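Ribulose-1,5-bisphosphate carboxylase/oxygenase large subunit (Rhodopseudomonas palustris, PDB 3QFW) is a RuBisCO-like protein that probably binds magnesium and acts on a substrate related to that of RuBisCO, though true ribulose-bisphosphate carboxylase activity is doubtful. Local coordinates at residues B[120-123]-B[124-128]. Numbering follows the deposited sequence.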
ATOM      1  N   ALA B 120      22.798   9.838 -13.251  1.00 30.60           N
ATOM      2  CA  ALA B 120      23.886   9.858 -14.230  1.00 32.27           C
ATOM      3  C   ALA B 120      23.582   8.922 -15.401  1.00 34.52           C
ATOM      4  O   ALA B 120      23.826   9.264 -16.559  1.00 31.78           O
ATOM      5  CB  ALA B 120      25.209   9.503 -13.577  1.00 28.02           C
ATOM      6  N   GLY B 121      23.019   7.755 -15.097  1.00 30.75           N
ATOM      7  CA  GLY B 121      22.659   6.789 -16.122  1.00 29.02           C
ATOM      8  C   GLY B 121      21.601   7.270 -17.095  1.00 32.80           C
ATOM      9  O   GLY B 121      21.745   7.105 -18.313  1.00 32.74           O
ATOM     10  N   ILE B 122      20.534   7.870 -16.577  1.00 28.66           N
ATOM     11  CA  ILE B 122      19.513   8.443 -17.447  1.00 30.34           C
ATOM     12  C   ILE B 122      20.091   9.550 -18.340  1.00 30.88           C
ATOM     13  O   ILE B 122      19.768   9.617 -19.512  1.00 30.50           O
ATOM     14  CB  ILE B 122      18.315   8.996 -16.668  1.00 30.55           C
ATOM     15  CG1 ILE B 122      17.314   9.632 -17.637  1.00 30.41           C
ATOM     16  CG2 ILE B 122      18.767  10.002 -15.649  1.00 33.58           C
ATOM     17  CD1 ILE B 122      16.308  10.542 -16.971  1.00 39.32           C
ATOM     18  N   ARG B 123      20.929  10.419 -17.777  1.00 31.09           N
ATOM     19  CA  ARG B 123      21.568  11.468 -18.576  1.00 30.65           C
ATOM     20  C   ARG B 123      22.272  10.872 -19.785  1.00 30.39           C
ATOM     21  O   ARG B 123      22.140  11.369 -20.908  1.00 32.06           O
ATOM     22  CB  ARG B 123      22.565  12.273 -17.740  1.00 29.93           C
ATOM     23  CG  ARG B 123      21.911  13.269 -16.799  1.00 35.34           C
ATOM     24  CD  ARG B 123      22.917  14.267 -16.247  1.00 32.89           C
ATOM     25  NE  ARG B 123      22.263  15.297 -15.448  1.00 29.64           N
ATOM     26  CZ  ARG B 123      21.542  16.282 -15.968  1.00 32.25           C
ATOM     27  NH1 ARG B 123      21.393  16.372 -17.285  1.00 30.51           N
ATOM     28  NH2 ARG B 123      20.971  17.179 -15.174  1.00 33.06           N
ATOM     29  N   THR B 124      23.023   9.804 -19.547  1.00 30.62           N
ATOM     30  CA  THR B 124      23.788   9.164 -20.611  1.00 29.22           C
ATOM     31  C   THR B 124      22.853   8.540 -21.640  1.00 31.42           C
ATOM     32  O   THR B 124      23.070   8.647 -22.843  1.00 29.50           O
ATOM     33  CB  THR B 124      24.726   8.081 -20.055  1.00 25.74           C
ATOM     34  OG1 THR B 124      25.640   8.663 -19.119  1.00 30.56           O
ATOM     35  CG2 THR B 124      25.503   7.409 -21.180  1.00 32.79           C
ATOM     36  N   LEU B 125      21.798   7.881 -21.165  1.00 30.93           N
ATOM     37  CA  LEU B 125      20.865   7.222 -22.068  1.00 29.10           C
ATOM     38  C   LEU B 125      20.110   8.196 -22.967  1.00 28.35           C
ATOM     39  O   LEU B 125      19.788   7.866 -24.104  1.00 30.90           O
ATOM     40  CB  LEU B 125      19.863   6.368 -21.267  1.00 27.77           C
ATOM     41  CG  LEU B 125      20.440   5.086 -20.681  1.00 27.96           C
ATOM     42  CD1 LEU B 125      19.471   4.409 -19.642  1.00 28.29           C
ATOM     43  CD2 LEU B 125      20.752   4.142 -21.812  1.00 29.26           C
ATOM     44  N   THR B 126      19.813   9.381 -22.446  1.00 26.16           N
ATOM     45  CA  THR B 126      18.909  10.308 -23.113  1.00 30.52           C
ATOM     46  C   THR B 126      19.695  11.358 -23.876  1.00 30.81           C
ATOM     47  O   THR B 126      19.144  12.075 -24.710  1.00 30.08           O
ATOM     48  CB  THR B 126      18.005  11.038 -22.107  1.00 31.43           C
ATOM     49  OG1 THR B 126      18.821  11.789 -21.202  1.00 29.36           O
ATOM     50  CG2 THR B 126      17.148  10.032 -21.299  1.00 28.61           C
ATOM     51  N   GLY B 127      20.984  11.453 -23.571  1.00 31.10           N
ATOM     52  CA  GLY B 127      21.834  12.457 -24.182  1.00 31.81           C
ATOM     53  C   GLY B 127      21.756  13.821 -23.518  1.00 36.53           C
ATOM     54  O   GLY B 127      22.278  14.801 -24.050  1.00 32.95           O
ATOM     55  N   ALA B 128      21.102  13.904 -22.364  1.00 32.78           N
ATOM     56  CA  ALA B 128      21.060  15.168 -21.633  1.00 33.00           C
ATOM     57  C   ALA B 128      22.276  15.286 -20.721  1.00 34.17           C
ATOM     58  O   ALA B 128      22.292  14.748 -19.615  1.00 32.84           O
ATOM     59  CB  ALA B 128      19.770  15.305 -20.844  1.00 30.87           C
TER
HETATM   60  O   HOH W   1      25.992   7.096 -16.859  1.00 34.00           O
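R123 and A128, five residues apart where helix 118-126 ends, meet through a side-chain to backbone bond: NH1 of R123 donates to O of A128 over 3.0 Å. The N-H points well at its acceptor (158°), and the oxygen lies in the guanidinium plane, at its edge. Seen from the carbonyl, however, NH1 stands above the carbonyl plane of A128, 62° out of it, rather than on a lone pair. CG of R123 lies beside the backbone N (chi1 -76°) and the chain runs extended to NE, which carries the aliphatic part past the same oxygen, with CG at 3.2 Å. NH1 also bonds to O of R131 and NH2 forms a salt bridge with D337, so several partners fix the guanidinium's rotation. Replacing R123 by an alanine removes the guanidinium and would probably leave D337 without this cationic mate, and the carbonyl oxygens of A128 and R131 without these donors.

The buried side is tight. O of I122 accepts two bonds from T126, from its backbone N and from OG1, the latter at 2.9 Å; OG1 stands between the backbone N and the carbonyl carbon of T126, which puts it within reach of that oxygen. CG2 of T126 packs 3.7 Å from CG1 of I122, and both side chains rest on L133 of strand 133-138, the first strand of the TIM-barrel-like catalytic domain. The helix precedes that strand in the chain, separated from it by a short connection, and G127, with positive phi, ends it while its N keeps a weak bond to O of R123.

On the exposed side the contacts thin out. A120 and T124 are joined by the helical bond from N of T124 to O of A120, and a water bridges that oxygen, weakly, to OG1 of T124, 2.8 Å from the water. L125 merely lays CG against O of G121 at 3.4 Å.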